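Local coordinates for Abbfa_003403 (Acinetobacter baumannii, PDB 4ZXH), which is a four-domain nonribosomal peptide synthetase that probably adenylates an amino acid, carries it on phosphopantetheine, condenses it and releases the product through a thioesterase domain, at residues 72-77 with 85-90; 145-150 with 294-299; 713-718 with 736-741; 756-761 with 774-779. All blocks are in the same frame, centred on the assembly; numbering follows the deposited sequence.

Contact 1 (72-77 with 85-90)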
loop_
_atom_site.group_PDB
_atom_site.type_symbol
_atom_site.label_atom_id
_atom_site.label_comp_id
_atom_site.label_asym_id
_atom_site.label_seq_id
_atom_site.Cartn_x
_atom_site.Cartn_y
_atom_site.Cartn_z
ATOM N N ARG A 72 29.597 11.199 -23.675
ATOM C CA ARG A 72 29.672 12.576 -23.190
ATOM C C ARG A 72 28.266 13.186 -23.007
ATOM O O ARG A 72 28.078 14.401 -23.073
ATOM C CB ARG A 72 30.524 13.429 -24.151
ATOM C CG ARG A 72 31.949 12.871 -24.396
ATOM C CD ARG A 72 32.875 13.752 -25.269
ATOM N NE ARG A 72 32.303 14.155 -26.561
ATOM C CZ ARG A 72 32.472 13.498 -27.704
ATOM N NH1 ARG A 72 33.207 12.397 -27.743
ATOM N NH2 ARG A 72 31.915 13.949 -28.819
ATOM N N VAL A 73 27.279 12.331 -22.757
ATOM C CA VAL A 73 25.881 12.751 -22.636
ATOM C C VAL A 73 25.430 13.009 -21.185
ATOM O O VAL A 73 25.879 12.340 -20.261
ATOM C CB VAL A 73 24.968 11.680 -23.289
ATOM C CG1 VAL A 73 23.545 11.729 -22.758
ATOM C CG2 VAL A 73 24.988 11.822 -24.796
ATOM N N SER A 74 24.567 14.006 -21.000
ATOM C CA SER A 74 23.799 14.180 -19.764
ATOM C C SER A 74 22.321 14.318 -20.150
ATOM O O SER A 74 22.016 14.563 -21.321
ATOM C CB SER A 74 24.289 15.394 -18.954
ATOM O OG SER A 74 23.767 16.634 -19.414
ATOM N N MET A 75 21.406 14.139 -19.194
ATOM C CA MET A 75 19.970 14.123 -19.505
ATOM C C MET A 75 19.176 15.034 -18.577
ATOM O O MET A 75 18.461 14.573 -17.697
ATOM C CB MET A 75 19.409 12.691 -19.435
ATOM C CG MET A 75 20.052 11.710 -20.422
ATOM S SD MET A 75 19.526 9.989 -20.229
ATOM C CE MET A 75 20.776 9.150 -21.166
ATOM N N PRO A 76 19.281 16.342 -18.792
ATOM C CA PRO A 76 18.631 17.319 -17.920
ATOM C C PRO A 76 17.169 17.505 -18.288
ATOM O O PRO A 76 16.766 17.136 -19.403
ATOM C CB PRO A 76 19.415 18.589 -18.196
ATOM C CG PRO A 76 19.744 18.462 -19.662
ATOM C CD PRO A 76 19.957 16.989 -19.929
ATOM N N ALA A 77 16.393 18.096 -17.383
ATOM C CA ALA A 77 14.985 18.329 -17.653
ATOM C C ALA A 77 14.668 19.809 -17.646
ATOM O O ALA A 77 15.235 20.562 -16.857
ATOM C CB ALA A 77 14.132 17.599 -16.645
ATOM N N LEU A 85 22.026 16.023 -23.847
ATOM C CA LEU A 85 23.051 16.950 -24.305
ATOM C C LEU A 85 24.356 16.194 -24.599
ATOM O O LEU A 85 24.812 15.387 -23.781
ATOM C CB LEU A 85 23.296 18.035 -23.262
ATOM C CG LEU A 85 22.126 18.821 -22.667
ATOM C CD1 LEU A 85 22.655 19.929 -21.770
ATOM C CD2 LEU A 85 21.201 19.388 -23.747
ATOM N N ILE A 86 24.947 16.441 -25.766
ATOM C CA ILE A 86 26.305 15.974 -26.033
ATOM C C ILE A 86 27.317 17.063 -25.677
ATOM O O ILE A 86 27.416 18.074 -26.361
ATOM C CB ILE A 86 26.504 15.560 -27.503
ATOM C CG1 ILE A 86 25.673 14.318 -27.844
ATOM C CG2 ILE A 86 27.963 15.250 -27.751
ATOM C CD1 ILE A 86 25.554 14.053 -29.329
ATOM N N TRP A 87 28.048 16.861 -24.585
ATOM C CA TRP A 87 29.098 17.783 -24.169
ATOM C C TRP A 87 30.356 17.581 -25.005
ATOM O O TRP A 87 30.668 16.458 -25.375
ATOM C CB TRP A 87 29.422 17.580 -22.691
ATOM C CG TRP A 87 28.288 17.899 -21.797
ATOM C CD1 TRP A 87 27.296 17.055 -21.396
ATOM C CD2 TRP A 87 28.011 19.162 -21.189
ATOM N NE1 TRP A 87 26.416 17.718 -20.568
ATOM C CE2 TRP A 87 26.835 19.015 -20.431
ATOM C CE3 TRP A 87 28.648 20.406 -21.208
ATOM C CZ2 TRP A 87 26.285 20.059 -19.698
ATOM C CZ3 TRP A 87 28.094 21.444 -20.485
ATOM C CH2 TRP A 87 26.924 21.264 -19.739
ATOM N N ASP A 88 31.086 18.650 -25.297
ATOM C CA ASP A 88 32.316 18.511 -26.076
ATOM C C ASP A 88 33.346 17.674 -25.320
ATOM O O ASP A 88 34.208 17.032 -25.923
ATOM C CB ASP A 88 32.907 19.883 -26.426
ATOM C CG ASP A 88 33.373 20.657 -25.202
ATOM O OD1 ASP A 88 32.906 20.365 -24.074
ATOM O OD2 ASP A 88 34.203 21.578 -25.372
ATOM N N ARG A 89 33.251 17.687 -23.993
ATOM C CA ARG A 89 34.161 16.913 -23.158
ATOM C C ARG A 89 33.620 16.734 -21.748
ATOM O O ARG A 89 32.884 17.567 -21.243
ATOM C CB ARG A 89 35.532 17.576 -23.110
ATOM C CG ARG A 89 35.539 18.851 -22.326
ATOM C CD ARG A 89 36.908 19.482 -22.344
ATOM N NE ARG A 89 37.360 19.877 -23.683
ATOM C CZ ARG A 89 37.178 21.086 -24.220
ATOM N NH1 ARG A 89 36.519 22.028 -23.544
ATOM N NH2 ARG A 89 37.641 21.354 -25.445
ATOM N N VAL A 90 33.987 15.623 -21.125
ATOM C CA VAL A 90 33.549 15.294 -19.778
ATOM C C VAL A 90 34.762 14.891 -18.937
ATOM O O VAL A 90 35.647 14.183 -19.422
ATOM C CB VAL A 90 32.532 14.145 -19.791
ATOM C CG1 VAL A 90 32.111 13.806 -18.384
ATOM C CG2 VAL A 90 31.325 14.530 -20.592
#
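Arg72 runs along the end of a beta hairpin formed by strands 73-78 and 81-87, wrapping around the backbone of the partner strand where that strand stops. Its CB lies 3.3 Å from Trp87 O and also rests against CG2 of Val90, whose side chain crosses that of Arg72 obliquely. CG stands anti to the carbonyl carbon and the chain continues almost straight, carrying CD past the carbonyl oxygens of Trp87 and Asp88. A bend at chi3 (-52°) then turns NE inward, and its N-H bonds to Trp87 O at 3.1 Å, nearly along the C=O axis and in the guanidinium plane. At the tip, NH1 donates to Met65 O, on helix 56-67, so the guanidinium is held between the hairpin and that helix. Residues 72 and 87 are tied a second time by Trp87 N to Arg72 O (2.9 Å), so main chain and side chain grip Trp87 together. The indole is fixed edge-on; NE1 points almost straight at Ser74 OG (3.1 Å, 172°), with the hydroxyl oxygen in the ring plane. Ser74 and Leu85 form an antiparallel hydrogen-bonded pair, closed by Leu85 N to Ser74 O at 2.9 Å and the reciprocal Ser74 N to Leu85 O. Next to it, Val73 and Ile86 make a non-hydrogen-bonded pair, touching CG2 to CG1 at 4.0 Å, while Pro76 CG packs on Leu85 CG. Strand 81-87 is the middle of three, with strand 13-18 along its far edge; helix 179-187 meets Val73 and Ile86 through Phe180 and Val181, and helix 21-32 lies against Met75.

Contact 2 (145-150 with 294-299); sequences IHHALM and LGQFVN
Residues 146-151 read His-His-Ala-Leu-Met-Asp, the HHxxxD signature of condensation domains, and the chain leaving strand 138-146 here is faced by the irregular segment 294-299. The aspartate of the motif, Asp151, receives Phe297 N on OD2, joining the motif to the facing loop. His146 sets the turn from within: its ND1 accepts the N-H of Ala148 at 2.9 Å, near the ring plane, and NE2 bonds to Gln30 OE1, consistent with a neutral ring protonated at NE2. His147 follows with CG anti to the backbone N (chi1 -159°), swinging its ring toward the second segment and about 7 Å from the bound phosphopantetheine, as suits the second histidine of this active-site motif. The amide of Gln296 meets that ring at its edge, OE1 lying 3.1 Å from CE1, with the two planes 83° apart. ND1 is also near OE1, but the angle is too poor for a hydrogen bond. The amide is held in place on its own segment and beyond: Gln296 NE2 donates to Val298 O at 2.9 Å, on a carbonyl lone pair, and to Glu22 O. Ala148 gives its carbonyl to Gln23 NE2, on the same helix 21-32 that touches Gln296. Leu149 N closes the turn on His146 O, and its side chain points away from 294-299, onto Val73 and Met75. At Met150, the CA-H approaches Gly295 O at 3.4 Å, and SD lies 4.5 Å from Leu294 CD2.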
loop_
_atom_site.group_PDB
_atom_site.type_symbol
_atom_site.label_atom_id
_atom_site.label_comp_id
_atom_site.label_asym_id
_atom_site.label_seq_id
_atom_site.Cartn_x
_atom_site.Cartn_y
_atom_site.Cartn_z
ATOM N N ILE A 145 27.663 1.571 -15.838
ATOM C CA ILE A 145 26.967 2.430 -16.788
ATOM C C ILE A 145 25.483 2.426 -16.480
ATOM O O ILE A 145 24.868 1.362 -16.379
ATOM C CB ILE A 145 27.152 1.979 -18.263
ATOM C CG1 ILE A 145 28.605 1.981 -18.674
ATOM C CG2 ILE A 145 26.455 2.922 -19.170
ATOM C CD1 ILE A 145 29.272 0.633 -18.619
ATOM N N HIS A 146 24.890 3.602 -16.352
ATOM C CA HIS A 146 23.462 3.655 -16.090
ATOM C C HIS A 146 22.667 3.235 -17.324
ATOM O O HIS A 146 22.973 3.646 -18.455
ATOM C CB HIS A 146 23.055 5.045 -15.643
ATOM C CG HIS A 146 21.693 5.092 -15.033
ATOM N ND1 HIS A 146 20.544 5.066 -15.789
ATOM C CD2 HIS A 146 21.297 5.145 -13.740
ATOM C CE1 HIS A 146 19.496 5.121 -14.986
ATOM N NE2 HIS A 146 19.925 5.163 -13.737
ATOM N N HIS A 147 21.650 2.409 -17.099
ATOM C CA HIS A 147 20.870 1.799 -18.183
ATOM C C HIS A 147 20.073 2.854 -18.999
ATOM O O HIS A 147 19.718 2.617 -20.159
ATOM C CB HIS A 147 19.941 0.739 -17.587
ATOM C CG HIS A 147 19.453 -0.289 -18.569
ATOM N ND1 HIS A 147 19.138 0.009 -19.870
ATOM C CD2 HIS A 147 19.187 -1.609 -18.396
ATOM C CE1 HIS A 147 18.711 -1.095 -20.478
ATOM N NE2 HIS A 147 18.731 -2.081 -19.607
ATOM N N ALA A 148 19.811 4.022 -18.412
ATOM C CA ALA A 148 19.227 5.122 -19.188
ATOM C C ALA A 148 20.138 5.547 -20.339
ATOM O O ALA A 148 19.658 6.095 -21.341
ATOM C CB ALA A 148 18.918 6.330 -18.297
ATOM N N LEU A 149 21.442 5.284 -20.216
ATOM C CA LEU A 149 22.387 5.712 -21.243
ATOM C C LEU A 149 22.520 4.657 -22.332
ATOM O O LEU A 149 22.486 4.982 -23.519
ATOM C CB LEU A 149 23.755 6.017 -20.640
ATOM C CG LEU A 149 24.746 6.670 -21.617
ATOM C CD1 LEU A 149 24.338 8.121 -22.000
ATOM C CD2 LEU A 149 26.196 6.619 -21.107
ATOM N N MET A 150 22.686 3.394 -21.949
ATOM C CA MET A 150 22.808 2.351 -22.966
ATOM C C MET A 150 22.420 0.999 -22.400
ATOM O O MET A 150 22.335 0.820 -21.193
ATOM C CB MET A 150 24.231 2.307 -23.575
ATOM C CG MET A 150 25.425 2.059 -22.619
ATOM S SD MET A 150 27.076 1.995 -23.453
ATOM C CE MET A 150 27.382 3.722 -23.731
ATOM N N LEU A 294 25.672 2.229 -30.353
ATOM C CA LEU A 294 25.546 2.355 -28.914
ATOM C C LEU A 294 24.235 3.075 -28.577
ATOM O O LEU A 294 23.823 3.985 -29.287
ATOM C CB LEU A 294 26.721 3.121 -28.345
ATOM C CG LEU A 294 28.093 2.532 -28.551
ATOM C CD1 LEU A 294 29.096 3.558 -28.115
ATOM C CD2 LEU A 294 28.219 1.287 -27.729
ATOM N N GLY A 295 23.578 2.659 -27.506
ATOM C CA GLY A 295 22.377 3.334 -27.060
ATOM C C GLY A 295 21.467 2.452 -26.234
ATOM O O GLY A 295 21.774 1.290 -25.982
ATOM N N GLN A 296 20.338 3.011 -25.811
ATOM C CA GLN A 296 19.367 2.273 -25.018
ATOM C C GLN A 296 18.131 1.986 -25.877
ATOM O O GLN A 296 17.289 2.859 -26.110
ATOM C CB GLN A 296 19.058 3.057 -23.731
ATOM C CG GLN A 296 17.782 2.773 -22.933
ATOM C CD GLN A 296 17.291 1.348 -22.971
ATOM O OE1 GLN A 296 18.061 0.400 -23.121
ATOM N NE2 GLN A 296 15.987 1.187 -22.783
ATOM N N PHE A 297 18.066 0.747 -26.367
ATOM C CA PHE A 297 17.110 0.339 -27.395
ATOM C C PHE A 297 16.164 -0.736 -26.869
ATOM O O PHE A 297 15.215 -1.133 -27.541
ATOM C CB PHE A 297 17.838 -0.189 -28.636
ATOM C CG PHE A 297 18.648 0.847 -29.355
ATOM C CD1 PHE A 297 18.038 1.748 -30.221
ATOM C CD2 PHE A 297 20.021 0.916 -29.182
ATOM C CE1 PHE A 297 18.784 2.709 -30.896
ATOM C CE2 PHE A 297 20.776 1.874 -29.850
ATOM C CZ PHE A 297 20.158 2.772 -30.708
ATOM N N VAL A 298 16.440 -1.201 -25.657
ATOM C CA VAL A 298 15.673 -2.261 -25.027
ATOM C C VAL A 298 14.274 -1.795 -24.627
ATOM O O VAL A 298 14.136 -0.786 -23.958
ATOM C CB VAL A 298 16.417 -2.764 -23.784
ATOM C CG1 VAL A 298 15.487 -3.454 -22.821
ATOM C CG2 VAL A 298 17.542 -3.671 -24.198
ATOM N N ASN A 299 13.244 -2.531 -25.038
ATOM C CA ASN A 299 11.865 -2.205 -24.672
ATOM C C ASN A 299 11.163 -3.327 -23.891
ATOM O O ASN A 299 11.203 -4.494 -24.269
ATOM C CB ASN A 299 11.046 -1.865 -25.922
ATOM C CG ASN A 299 9.684 -1.252 -25.587
ATOM O OD1 ASN A 299 9.544 -0.451 -24.644
ATOM N ND2 ASN A 299 8.672 -1.625 -26.367
#

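Contact 3 (713-718 with 736-741)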
loop_
_atom_site.group_PDB
_atom_site.type_symbol
_atom_site.label_atom_id
_atom_site.label_comp_id
_atom_site.label_asym_id
_atom_site.label_seq_id
_atom_site.Cartn_x
_atom_site.Cartn_y
_atom_site.Cartn_z
ATOM N N VAL A 713 -1.591 -16.888 36.307
ATOM C CA VAL A 713 -1.934 -17.405 34.975
ATOM C C VAL A 713 -3.244 -16.750 34.542
ATOM O O VAL A 713 -4.209 -16.708 35.308
ATOM C CB VAL A 713 -2.104 -18.957 34.927
ATOM C CG1 VAL A 713 -2.329 -19.431 33.485
ATOM C CG2 VAL A 713 -0.913 -19.684 35.535
ATOM N N LEU A 714 -3.283 -16.226 33.324
ATOM C CA LEU A 714 -4.515 -15.636 32.812
ATOM C C LEU A 714 -4.672 -15.984 31.344
ATOM O O LEU A 714 -3.773 -15.724 30.544
ATOM C CB LEU A 714 -4.518 -14.113 33.000
ATOM C CG LEU A 714 -5.749 -13.338 32.507
ATOM C CD1 LEU A 714 -6.973 -13.740 33.273
ATOM C CD2 LEU A 714 -5.551 -11.846 32.640
ATOM N N GLN A 715 -5.802 -16.586 30.990
ATOM C CA GLN A 715 -6.105 -16.843 29.584
ATOM C C GLN A 715 -7.357 -16.064 29.173
ATOM O O GLN A 715 -8.326 -15.968 29.931
ATOM C CB GLN A 715 -6.260 -18.347 29.329
ATOM C CG GLN A 715 -7.386 -18.708 28.403
ATOM C CD GLN A 715 -7.365 -20.154 27.917
ATOM O OE1 GLN A 715 -6.347 -20.673 27.464
ATOM N NE2 GLN A 715 -8.499 -20.832 28.091
ATOM N N ALA A 716 -7.308 -15.488 27.976
ATOM C CA ALA A 716 -8.330 -14.564 27.515
ATOM C C ALA A 716 -8.217 -14.313 26.013
ATOM O O ALA A 716 -7.122 -14.358 25.449
ATOM C CB ALA A 716 -8.226 -13.243 28.268
ATOM N N THR A 717 -9.350 -14.038 25.375
ATOM C CA THR A 717 -9.354 -13.570 23.996
ATOM C C THR A 717 -8.797 -12.145 23.925
ATOM O O THR A 717 -8.862 -11.392 24.914
ATOM C CB THR A 717 -10.767 -13.595 23.407
ATOM O OG1 THR A 717 -11.593 -12.662 24.117
ATOM C CG2 THR A 717 -11.359 -15.001 23.517
ATOM N N PRO A 718 -8.240 -11.769 22.758
ATOM C CA PRO A 718 -7.730 -10.408 22.519
ATOM C C PRO A 718 -8.630 -9.303 23.047
ATOM O O PRO A 718 -8.130 -8.367 23.664
ATOM C CB PRO A 718 -7.640 -10.345 21.003
ATOM C CG PRO A 718 -7.209 -11.770 20.634
ATOM C CD PRO A 718 -7.936 -12.674 21.628
ATOM N N THR A 736 1.821 -15.503 33.593
ATOM C CA THR A 736 1.847 -16.187 32.314
ATOM C C THR A 736 0.525 -15.967 31.587
ATOM O O THR A 736 -0.530 -16.342 32.083
ATOM C CB THR A 736 2.106 -17.689 32.476
ATOM O OG1 THR A 736 3.473 -17.899 32.865
ATOM C CG2 THR A 736 1.836 -18.405 31.166
ATOM N N ALA A 737 0.591 -15.349 30.413
ATOM C CA ALA A 737 -0.605 -15.007 29.653
ATOM C C ALA A 737 -0.851 -15.951 28.474
ATOM O O ALA A 737 0.075 -16.445 27.830
ATOM C CB ALA A 737 -0.512 -13.575 29.158
ATOM N N LEU A 738 -2.120 -16.201 28.200
ATOM C CA LEU A 738 -2.489 -16.960 27.027
ATOM C C LEU A 738 -3.466 -16.117 26.240
ATOM O O LEU A 738 -4.398 -15.538 26.803
ATOM C CB LEU A 738 -3.106 -18.309 27.391
ATOM C CG LEU A 738 -2.146 -19.335 27.981
ATOM C CD1 LEU A 738 -2.005 -19.137 29.481
ATOM C CD2 LEU A 738 -2.606 -20.740 27.673
ATOM N N CYS A 739 -3.237 -16.041 24.937
ATOM C CA CYS A 739 -4.098 -15.286 24.046
ATOM C C CYS A 739 -4.566 -16.207 22.935
ATOM O O CYS A 739 -3.735 -16.767 22.218
ATOM C CB CYS A 739 -3.346 -14.085 23.478
ATOM S SG CYS A 739 -4.352 -12.890 22.600
ATOM N N GLY A 740 -5.880 -16.382 22.799
ATOM C CA GLY A 740 -6.416 -17.274 21.782
ATOM C C GLY A 740 -7.799 -16.892 21.293
ATOM O O GLY A 740 -8.409 -15.971 21.827
ATOM N N GLY A 741 -8.287 -17.599 20.273
ATOM C CA GLY A 741 -9.639 -17.403 19.764
ATOM C C GLY A 741 -9.703 -16.543 18.516
ATOM O O GLY A 741 -10.556 -16.735 17.646
#
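Three backbone hydrogen bonds join the strands in a parallel ladder: Leu714 N to Thr736 O at 3.0 Å, Leu738 N to Leu714 O at 2.9 Å, and Ala716 N to Leu738 O at 3.1 Å. The first two run in the plane of the accepting carbonyl; the third donor sits above its plane. On one face, Leu738 is the main side chain. Its CB meets Gln715 CB at 3.7 Å, CD1 reaches obliquely over to Val713 CG1 at 4.0 Å, and CD2 lies beside Gln715 OE1. On the other face, Cys739 has SG anti to the backbone N (chi1 -169°), which brings the sulfur to 3.6 Å from Pro718 CG. The axes of strands 713-716 and 736-740 are 4.7 Å apart and 11° from parallel, as expected for a beta-alpha-beta crossover: helix 718-725 carries the chain from one strand to its neighbour in the large mixed sheet of the adenylation domain. Trp721 of that helix folds back onto Leu714, Ala737 and Cys739, and its NE1 donates to Leu738 O, an oxygen already holding Ala716 N. Gln715 is a buried amide whose ends are both engaged, OE1 with Trp771 NE1 and NE2 with Glu677 OE2, so the rotation of its tip is set from outside the two strands. Leu676, on the same helix as Glu677, covers Gln715 and Leu738. Farther along, Thr717 stands at the N-cap position before the crossover helix, and its OG1 bonds instead to Lys953 O, from the C-terminal adenylation family region.

Contact 4 (756-761 with 774-779)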
loop_
_atom_site.group_PDB
_atom_site.type_symbol
_atom_site.label_atom_id
_atom_site.label_comp_id
_atom_site.label_asym_id
_atom_site.label_seq_id
_atom_site.Cartn_x
_atom_site.Cartn_y
_atom_site.Cartn_z
ATOM N N VAL A 756 3.544 -8.575 30.605
ATOM C CA VAL A 756 3.518 -9.918 31.195
ATOM C C VAL A 756 4.876 -10.635 31.121
ATOM O O VAL A 756 5.777 -10.232 30.368
ATOM C CB VAL A 756 2.453 -10.806 30.514
ATOM C CG1 VAL A 756 1.069 -10.204 30.680
ATOM C CG2 VAL A 756 2.772 -10.998 29.042
ATOM N N GLY A 757 5.005 -11.711 31.897
ATOM C CA GLY A 757 6.253 -12.449 31.999
ATOM C C GLY A 757 6.444 -13.540 30.959
ATOM O O GLY A 757 7.568 -13.944 30.677
ATOM N N CYS A 758 5.341 -14.015 30.392
ATOM C CA CYS A 758 5.360 -15.035 29.348
ATOM C C CYS A 758 4.052 -14.968 28.546
ATOM O O CYS A 758 2.962 -14.915 29.120
ATOM C CB CYS A 758 5.555 -16.426 29.959
ATOM S SG CYS A 758 5.663 -17.809 28.776
ATOM N N LEU A 759 4.159 -14.956 27.221
ATOM C CA LEU A 759 2.982 -14.880 26.360
ATOM C C LEU A 759 2.879 -16.103 25.439
ATOM O O LEU A 759 3.818 -16.406 24.699
ATOM C CB LEU A 759 3.027 -13.592 25.530
ATOM C CG LEU A 759 1.843 -13.267 24.614
ATOM C CD1 LEU A 759 0.517 -13.259 25.384
ATOM C CD2 LEU A 759 2.061 -11.937 23.929
ATOM N N TRP A 760 1.752 -16.812 25.492
ATOM C CA TRP A 760 1.472 -17.863 24.517
ATOM C C TRP A 760 0.395 -17.424 23.533
ATOM O O TRP A 760 -0.688 -16.999 23.946
ATOM C CB TRP A 760 1.031 -19.141 25.210
ATOM C CG TRP A 760 2.098 -19.776 26.045
ATOM C CD1 TRP A 760 2.337 -19.571 27.378
ATOM C CD2 TRP A 760 3.067 -20.732 25.606
ATOM N NE1 TRP A 760 3.403 -20.335 27.788
ATOM C CE2 TRP A 760 3.873 -21.052 26.719
ATOM C CE3 TRP A 760 3.340 -21.340 24.376
ATOM C CZ2 TRP A 760 4.931 -21.956 26.640
ATOM C CZ3 TRP A 760 4.388 -22.238 24.299
ATOM C CH2 TRP A 760 5.172 -22.538 25.425
ATOM N N ASN A 761 0.691 -17.497 22.235
ATOM C CA ASN A 761 -0.373 -17.407 21.236
ATOM C C ASN A 761 -0.821 -18.822 20.934
ATOM O O ASN A 761 -0.011 -19.693 20.636
ATOM C CB ASN A 761 0.073 -16.704 19.962
ATOM C CG ASN A 761 -1.037 -16.619 18.925
ATOM O OD1 ASN A 761 -2.201 -16.378 19.255
ATOM N ND2 ASN A 761 -0.683 -16.848 17.659
ATOM N N ALA A 774 0.424 -24.056 19.712
ATOM C CA ALA A 774 0.811 -23.081 20.719
ATOM C C ALA A 774 2.199 -22.500 20.443
ATOM O O ALA A 774 3.167 -23.232 20.267
ATOM C CB ALA A 774 0.766 -23.716 22.085
ATOM N N ALA A 775 2.272 -21.175 20.423
ATOM C CA ALA A 775 3.487 -20.433 20.127
ATOM C C ALA A 775 3.967 -19.603 21.332
ATOM O O ALA A 775 3.233 -18.746 21.827
ATOM C CB ALA A 775 3.245 -19.520 18.922
ATOM N N ARG A 776 5.188 -19.843 21.808
ATOM C CA ARG A 776 5.782 -18.941 22.796
ATOM C C ARG A 776 6.247 -17.679 22.069
ATOM O O ARG A 776 7.262 -17.685 21.365
ATOM C CB ARG A 776 6.953 -19.595 23.555
ATOM C CG ARG A 776 7.471 -18.765 24.750
ATOM C CD ARG A 776 8.799 -19.287 25.318
ATOM N NE ARG A 776 8.686 -20.630 25.891
ATOM C CZ ARG A 776 8.460 -20.887 27.181
ATOM N NH1 ARG A 776 8.326 -19.893 28.054
ATOM N NH2 ARG A 776 8.367 -22.145 27.606
ATOM N N ILE A 777 5.488 -16.602 22.233
ATOM C CA ILE A 777 5.795 -15.322 21.606
ATOM C C ILE A 777 6.861 -14.557 22.383
ATOM O O ILE A 777 6.666 -14.238 23.557
ATOM C CB ILE A 777 4.542 -14.433 21.495
ATOM C CG1 ILE A 777 3.435 -15.150 20.703
ATOM C CG2 ILE A 777 4.903 -13.084 20.874
ATOM C CD1 ILE A 777 3.891 -15.734 19.372
ATOM N N THR A 778 7.984 -14.257 21.732
ATOM C CA THR A 778 9.073 -13.568 22.418
ATOM C C THR A 778 9.391 -12.248 21.733
ATOM O O THR A 778 10.119 -11.421 22.281
ATOM C CB THR A 778 10.360 -14.439 22.485
ATOM O OG1 THR A 778 10.789 -14.783 21.160
ATOM C CG2 THR A 778 10.107 -15.723 23.287
ATOM N N ASP A 779 8.831 -12.058 20.543
ATOM C CA ASP A 779 9.085 -10.869 19.739
ATOM C C ASP A 779 7.882 -10.605 18.839
ATOM O O ASP A 779 7.458 -11.487 18.096
ATOM C CB ASP A 779 10.362 -11.043 18.905
ATOM C CG ASP A 779 10.816 -9.749 18.229
ATOM O OD1 ASP A 779 10.172 -8.696 18.443
ATOM O OD2 ASP A 779 11.832 -9.786 17.494
#
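Trp760 and Arg776 lie on the same face of a beta hairpin and cross obliquely, the arginine chain climbing over the six-membered ring of the indole. Arg776 CB sits over that ring, 4.0 Å from its centroid and 21° off the normal, a CH-pi contact displaced toward the rim. With CG anti to the backbone N, the chain runs outward until a bend at chi3 folds the guanidinium back, so that NH2 comes to 3.6 Å from Trp760 CZ2. The two planes stay 56° apart; this is a tilted approach, not a flat stack, with CZ2 over one face of the guanidinium. On the same indole, CE3 touches Ala774 CB at 4.2 Å. Arg776 NH1 also approaches Cys758 SG (3.5 Å). The opposite face holds Asn761 and Ile777, where Asn761 CB packs on Ile777 CG1 at 3.8 Å while the amide ND2 bonds to Asp784 O. Between the faces, Trp760 and Arg776 are a non-hydrogen-bonded antiparallel pair, and Asn761 with Ala775 the adjoining hydrogen-bonded one: Asn761 N reaches Ala775 O at 2.9 Å and Ala775 N reaches Asn761 O at 2.7 Å. Strand 773-777 thereby runs antiparallel beside strand 756-763 in the adenylation domain sheet, and helix 641-655 meets Trp760 through Arg654 and Leu655. Asn761 opens the NVYGPTE sequence, the A5 core motif of these domains. The aliphatic part of an exposed arginine thus shields one side of a largely buried indole, while its charged end meets the ring tilted, at CZ2, so the contact is mainly apolar packing.

How the contacts relate
The four contacts fall into two pairs, in different domains. Contacts 1 and 2, with centres 15 Å apart in the condensation domain, touch directly: Val73 CG1 packs on Leu149 CD1 at 3.8 Å, so the hairpin backs the histidine motif. Contact 2 is the nearer to ligands: the side chain of His147 is about 7 Å from the bound phosphopantetheine and that of Met150 about 7 Å from the bound phospholipid. Contacts 3 and 4, centres 10 Å apart, share one adenylation-domain sheet; Cys739 N reaches Trp760 O at 2.9 Å, a probable hydrogen bond joining neighbouring strands. Contacts 2 and 3 lie about 59 Å apart, centre to centre, on opposite sides of the chain's centre.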